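Side-chain contacts in surface protein VspA (Borrelia turicatae, PDB 1YJG), which is probably a surface lipoprotein of the outer membrane, whose switching with other variable antigens is thought to help the spirochaete escape the host immune response: residues A[19-24]-A[137-142]; A[56-61]-A[130-135]. All coordinates share one frame; numbering follows the deposited sequence.

Contact 1 of 2, residues A[19-24]-A[137-142]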
loop_
_atom_site.group_PDB
_atom_site.type_symbol
_atom_site.label_atom_id
_atom_site.label_comp_id
_atom_site.label_asym_id
_atom_site.label_seq_id
_atom_site.Cartn_x
_atom_site.Cartn_y
_atom_site.Cartn_z
ATOM N N THR A 19 -6.052 2.403 2.107
ATOM C CA THR A 19 -5.203 2.218 0.936
ATOM C C THR A 19 -4.329 0.969 1.099
ATOM O O THR A 19 -4.270 0.139 0.189
ATOM C CB THR A 19 -4.343 3.445 0.702
ATOM O OG1 THR A 19 -5.162 4.503 0.167
ATOM C CG2 THR A 19 -3.288 3.176 -0.371
ATOM N N LEU A 20 -3.669 0.832 2.251
ATOM C CA LEU A 20 -2.824 -0.333 2.502
ATOM C C LEU A 20 -3.598 -1.661 2.328
ATOM O O LEU A 20 -3.059 -2.622 1.789
ATOM C CB LEU A 20 -2.229 -0.283 3.902
ATOM C CG LEU A 20 -1.151 0.779 4.155
ATOM C CD1 LEU A 20 -0.649 0.662 5.573
ATOM C CD2 LEU A 20 0.013 0.639 3.178
ATOM N N VAL A 21 -4.844 -1.695 2.794
ATOM C CA VAL A 21 -5.685 -2.876 2.702
ATOM C C VAL A 21 -5.986 -3.200 1.228
ATOM O O VAL A 21 -5.856 -4.346 0.802
ATOM C CB VAL A 21 -6.987 -2.711 3.534
ATOM C CG1 VAL A 21 -7.994 -3.818 3.234
ATOM C CG2 VAL A 21 -6.661 -2.687 5.018
ATOM N N LYS A 22 -6.343 -2.173 0.465
ATOM C CA LYS A 22 -6.638 -2.312 -0.949
ATOM C C LYS A 22 -5.375 -2.666 -1.736
ATOM O O LYS A 22 -5.466 -3.312 -2.800
ATOM C CB LYS A 22 -7.232 -1.021 -1.515
ATOM C CG LYS A 22 -8.547 -0.551 -0.873
ATOM C CD LYS A 22 -9.629 -1.627 -0.870
ATOM C CE LYS A 22 -10.855 -1.118 -0.127
ATOM N NZ LYS A 22 -11.919 -2.132 -0.021
ATOM N N SER A 23 -4.214 -2.259 -1.215
ATOM C CA SER A 23 -2.920 -2.516 -1.856
ATOM C C SER A 23 -2.673 -4.004 -1.956
ATOM O O SER A 23 -1.936 -4.441 -2.830
ATOM C CB SER A 23 -1.754 -1.803 -1.134
ATOM O OG SER A 23 -1.220 -2.527 -0.030
ATOM N N ILE A 24 -3.290 -4.778 -1.062
ATOM C CA ILE A 24 -3.148 -6.233 -1.080
ATOM C C ILE A 24 -3.752 -6.789 -2.398
ATOM O O ILE A 24 -3.329 -7.832 -2.866
ATOM C CB ILE A 24 -3.793 -6.894 0.163
ATOM C CG1 ILE A 24 -3.325 -6.231 1.472
ATOM C CG2 ILE A 24 -3.487 -8.392 0.185
ATOM C CD1 ILE A 24 -1.814 -6.163 1.672
ATOM N N THR A 137 -14.264 -5.116 4.319
ATOM C CA THR A 137 -15.609 -4.687 4.682
ATOM C C THR A 137 -15.539 -3.706 5.843
ATOM O O THR A 137 -16.197 -2.670 5.837
ATOM C CB THR A 137 -16.444 -5.903 5.123
ATOM O OG1 THR A 137 -16.770 -6.712 3.986
ATOM C CG2 THR A 137 -17.798 -5.484 5.691
ATOM N N ALA A 138 -14.732 -4.052 6.838
ATOM C CA ALA A 138 -14.566 -3.242 8.034
ATOM C C ALA A 138 -13.937 -1.881 7.786
ATOM O O ALA A 138 -14.372 -0.880 8.362
ATOM C CB ALA A 138 -13.749 -4.019 9.059
ATOM N N ILE A 139 -12.902 -1.840 6.947
ATOM C CA ILE A 139 -12.215 -0.583 6.654
ATOM C C ILE A 139 -13.072 0.345 5.787
ATOM O O ILE A 139 -12.977 1.573 5.907
ATOM C CB ILE A 139 -10.789 -0.835 6.041
ATOM C CG1 ILE A 139 -9.936 0.436 6.092
ATOM C CG2 ILE A 139 -10.873 -1.349 4.604
ATOM C CD1 ILE A 139 -9.908 1.146 7.440
ATOM N N ASP A 140 -13.896 -0.237 4.913
ATOM C CA ASP A 140 -14.771 0.552 4.048
ATOM C C ASP A 140 -15.718 1.303 4.953
ATOM O O ASP A 140 -15.989 2.470 4.729
ATOM C CB ASP A 140 -15.644 -0.318 3.112
ATOM C CG ASP A 140 -14.901 -0.851 1.899
ATOM O OD1 ASP A 140 -13.810 -0.354 1.555
ATOM O OD2 ASP A 140 -15.355 -1.794 1.218
ATOM N N ALA A 141 -16.226 0.620 5.979
ATOM C CA ALA A 141 -17.165 1.237 6.919
ATOM C C ALA A 141 -16.506 2.345 7.721
ATOM O O ALA A 141 -17.095 3.416 7.915
ATOM C CB ALA A 141 -17.776 0.177 7.857
ATOM N N LEU A 142 -15.285 2.105 8.191
ATOM C CA LEU A 142 -14.596 3.123 8.969
ATOM C C LEU A 142 -14.255 4.341 8.122
ATOM O O LEU A 142 -14.295 5.462 8.630
ATOM C CB LEU A 142 -13.336 2.559 9.640
ATOM C CG LEU A 142 -12.534 3.535 10.516
ATOM C CD1 LEU A 142 -13.383 4.098 11.638
ATOM C CD2 LEU A 142 -11.316 2.843 11.077
#
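In the antiparallel packing of helix 2-28 against helix 129-155, two neighbouring sides of the VspA helical bundle, Val21 and Lys22 meet Ile139 and Asp140. The backbones come near each other at Val21 and Ile139, with CA atoms 8.0 Å apart. On the buried side CG1 of Val21 touches CG2 of Ile139 at 4.0 Å, and the two side chains run past each other in opposite senses. Val21 CG1 gets there by lying anti to the backbone N (chi1 169°), alongside the carbonyl carbon. Ile139 also packs on Val14, Val17 and His18, further back along helix 2-28.

Nearer the surface a salt bridge spans the same groove. Lys22 bends at chi2 (-54°) and is extended beyond it, which carries NZ across to Asp140, the two side chains crossing at about a right angle. NZ also hydrogen-bonds to Asn136 OD1, its strongest polar partner, so Asp140 shares the ammonium, and Asp140 OD1 also takes part in a hydrogen bond with His18 NE2; these partners should limit the freedom of both charged groups. Lys22 NZ meets Asp140 OD1 at 3.0 Å on the syn side, 22° out of the carboxylate plane, while Asp140 OD2 stays 3.7 Å from Lys22 NZ.

Contact 2 of 2, residues A[56-61]-A[130-135]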
loop_
_atom_site.group_PDB
_atom_site.type_symbol
_atom_site.label_atom_id
_atom_site.label_comp_id
_atom_site.label_asym_id
_atom_site.label_seq_id
_atom_site.Cartn_x
_atom_site.Cartn_y
_atom_site.Cartn_z
ATOM N N SER A 56 3.420 -8.297 5.943
ATOM C CA SER A 56 4.086 -7.104 6.496
ATOM C C SER A 56 3.221 -5.841 6.357
ATOM O O SER A 56 3.217 -4.983 7.240
ATOM C CB SER A 56 5.459 -6.898 5.841
ATOM O OG SER A 56 6.171 -5.840 6.460
ATOM N N VAL A 57 2.500 -5.734 5.245
ATOM C CA VAL A 57 1.620 -4.603 5.005
ATOM C C VAL A 57 0.461 -4.678 6.010
ATOM O O VAL A 57 0.096 -3.676 6.580
ATOM C CB VAL A 57 1.077 -4.590 3.552
ATOM C CG1 VAL A 57 -0.062 -3.593 3.401
ATOM C CG2 VAL A 57 2.194 -4.259 2.568
ATOM N N ILE A 58 -0.099 -5.866 6.234
ATOM C CA ILE A 58 -1.211 -6.005 7.182
ATOM C C ILE A 58 -0.730 -5.805 8.617
ATOM O O ILE A 58 -1.518 -5.412 9.460
ATOM C CB ILE A 58 -1.992 -7.338 6.991
ATOM C CG1 ILE A 58 -2.587 -7.406 5.587
ATOM C CG2 ILE A 58 -3.131 -7.460 8.003
ATOM C CD1 ILE A 58 -3.415 -6.205 5.186
ATOM N N SER A 59 0.561 -6.044 8.877
ATOM C CA SER A 59 1.132 -5.854 10.213
ATOM C C SER A 59 1.213 -4.359 10.451
ATOM O O SER A 59 0.974 -3.899 11.559
ATOM C CB SER A 59 2.527 -6.472 10.354
ATOM O OG SER A 59 2.440 -7.883 10.396
ATOM N N ALA A 60 1.551 -3.606 9.403
ATOM C CA ALA A 60 1.650 -2.144 9.491
ATOM C C ALA A 60 0.254 -1.600 9.744
ATOM O O ALA A 60 0.083 -0.672 10.522
ATOM C CB ALA A 60 2.229 -1.550 8.212
ATOM N N VAL A 61 -0.738 -2.193 9.077
ATOM C CA VAL A 61 -2.130 -1.797 9.235
ATOM C C VAL A 61 -2.574 -1.987 10.684
ATOM O O VAL A 61 -3.187 -1.098 11.276
ATOM C CB VAL A 61 -3.046 -2.651 8.339
ATOM C CG1 VAL A 61 -4.495 -2.560 8.803
ATOM C CG2 VAL A 61 -2.926 -2.222 6.914
ATOM N N GLU A 130 -10.290 -15.050 3.643
ATOM C CA GLU A 130 -11.591 -14.802 4.255
ATOM C C GLU A 130 -11.466 -13.644 5.233
ATOM O O GLU A 130 -12.307 -12.757 5.256
ATOM C CB GLU A 130 -12.092 -16.038 4.996
ATOM C CG GLU A 130 -13.392 -15.844 5.769
ATOM C CD GLU A 130 -14.623 -15.668 4.878
ATOM O OE1 GLU A 130 -15.735 -15.551 5.434
ATOM O OE2 GLU A 130 -14.498 -15.649 3.631
ATOM N N GLU A 131 -10.391 -13.660 6.021
ATOM C CA GLU A 131 -10.130 -12.629 7.014
ATOM C C GLU A 131 -9.867 -11.281 6.320
ATOM O O GLU A 131 -10.226 -10.224 6.833
ATOM C CB GLU A 131 -8.945 -13.030 7.909
ATOM C CG GLU A 131 -9.209 -14.182 8.891
ATOM C CD GLU A 131 -9.129 -15.584 8.273
ATOM O OE1 GLU A 131 -8.771 -15.720 7.085
ATOM O OE2 GLU A 131 -9.424 -16.577 8.985
ATOM N N LEU A 132 -9.221 -11.342 5.162
ATOM C CA LEU A 132 -8.888 -10.171 4.367
ATOM C C LEU A 132 -10.154 -9.539 3.816
ATOM O O LEU A 132 -10.234 -8.307 3.712
ATOM C CB LEU A 132 -7.920 -10.546 3.254
ATOM C CG LEU A 132 -7.430 -9.423 2.347
ATOM C CD1 LEU A 132 -6.735 -8.320 3.162
ATOM C CD2 LEU A 132 -6.512 -10.012 1.293
ATOM N N ILE A 133 -11.141 -10.376 3.476
ATOM C CA ILE A 133 -12.422 -9.895 2.963
ATOM C C ILE A 133 -13.126 -9.110 4.065
ATOM O O ILE A 133 -13.673 -8.038 3.818
ATOM C CB ILE A 133 -13.321 -11.065 2.492
ATOM C CG1 ILE A 133 -12.897 -11.526 1.097
ATOM C CG2 ILE A 133 -14.815 -10.664 2.493
ATOM C CD1 ILE A 133 -13.560 -12.840 0.646
ATOM N N LYS A 134 -13.127 -9.669 5.278
ATOM C CA LYS A 134 -13.756 -9.024 6.433
ATOM C C LYS A 134 -13.022 -7.724 6.763
ATOM O O LYS A 134 -13.633 -6.741 7.155
ATOM C CB LYS A 134 -13.771 -9.961 7.658
ATOM C CG LYS A 134 -14.541 -11.272 7.410
ATOM C CD LYS A 134 -14.842 -12.072 8.690
ATOM C CE LYS A 134 -15.923 -13.142 8.459
ATOM N NZ LYS A 134 -15.406 -14.529 8.690
ATOM N N LEU A 135 -11.708 -7.720 6.569
ATOM C CA LEU A 135 -10.890 -6.543 6.838
ATOM C C LEU A 135 -11.269 -5.421 5.881
ATOM O O LEU A 135 -11.268 -4.246 6.266
ATOM C CB LEU A 135 -9.415 -6.892 6.671
ATOM C CG LEU A 135 -8.353 -5.805 6.753
ATOM C CD1 LEU A 135 -8.465 -5.025 8.041
ATOM C CD2 LEU A 135 -6.963 -6.439 6.623
#
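Leu135 and Ile58 carry this contact, meeting tip to tip in the interior of the bundle, with Val61 adding a smaller share one helical turn along from Ile58. The Leu135 methyl CD2 does most of the touching. It lies 3.8 Å from Ile58 CD1 and 4.2 Å from Ile58 CG2, so that one leucine methyl faces both methyl-bearing branches of the isoleucine. Ile58 presents them through its torsions: CG2 is anti to the backbone N, CG1 lies beside that N (chi1 -60°), and the bend at chi2 (-52°) turns CD1 out toward helix 129-155. Leu135 answers with CG anti to its own backbone N (chi1 174°), which sends the isobutyl group out from its helix.

Val61 stands off slightly: its CG1 is 4.7 Å from Leu135 CD1, just beyond direct contact, though Val61 still loses some surface to the other helix. On the other flank Leu132 reaches in with one branch, and its CD1 ends 4.4 Å from Ile58 CD1, a looser touch than that of Leu135. With 9.2 Å between the CA atoms of Ile58 and Leu132, the side chains bridge the whole gap, and they do so by apolar contact alone.

The remaining bundle helices close in around this pair. Ile24 of helix 2-28 packs on both Ile58 and Leu132, while Phe92 and Val85 of helix 76-98 lie against Ile58 and Leu135 respectively. Away from the contact, Glu131 forms a salt bridge with Lys95. Helices 48-69 and 129-155 run in roughly the same direction here, and their side chains meet across the middle, as expected of a diagonal pair in the hydrophobic core of an up-down-up-down four-helix bundle.

In the fold
Contacts 1 and 2 lie with centres about 8 Å apart, near the middle of the crystallised core fragment of this lipoprotein. Both use helix 129-155, with 130-135 preceding 137-142 along it; their partners lie on helix 2-28 and helix 48-69. Along the chain, contact 2 is nested inside the loop that contact 1 closes, so the last long helix returns to pack on both the first and the second. The two contacts also touch directly: Leu20 CB lies 3.6 Å from Val61 CG2, and the apolar layer runs on from one contact to the other. Both regions reach the second subunit too, where Thr19 and Ser56 form hydrogen bonds with Asp16 and Glu26 of that chain.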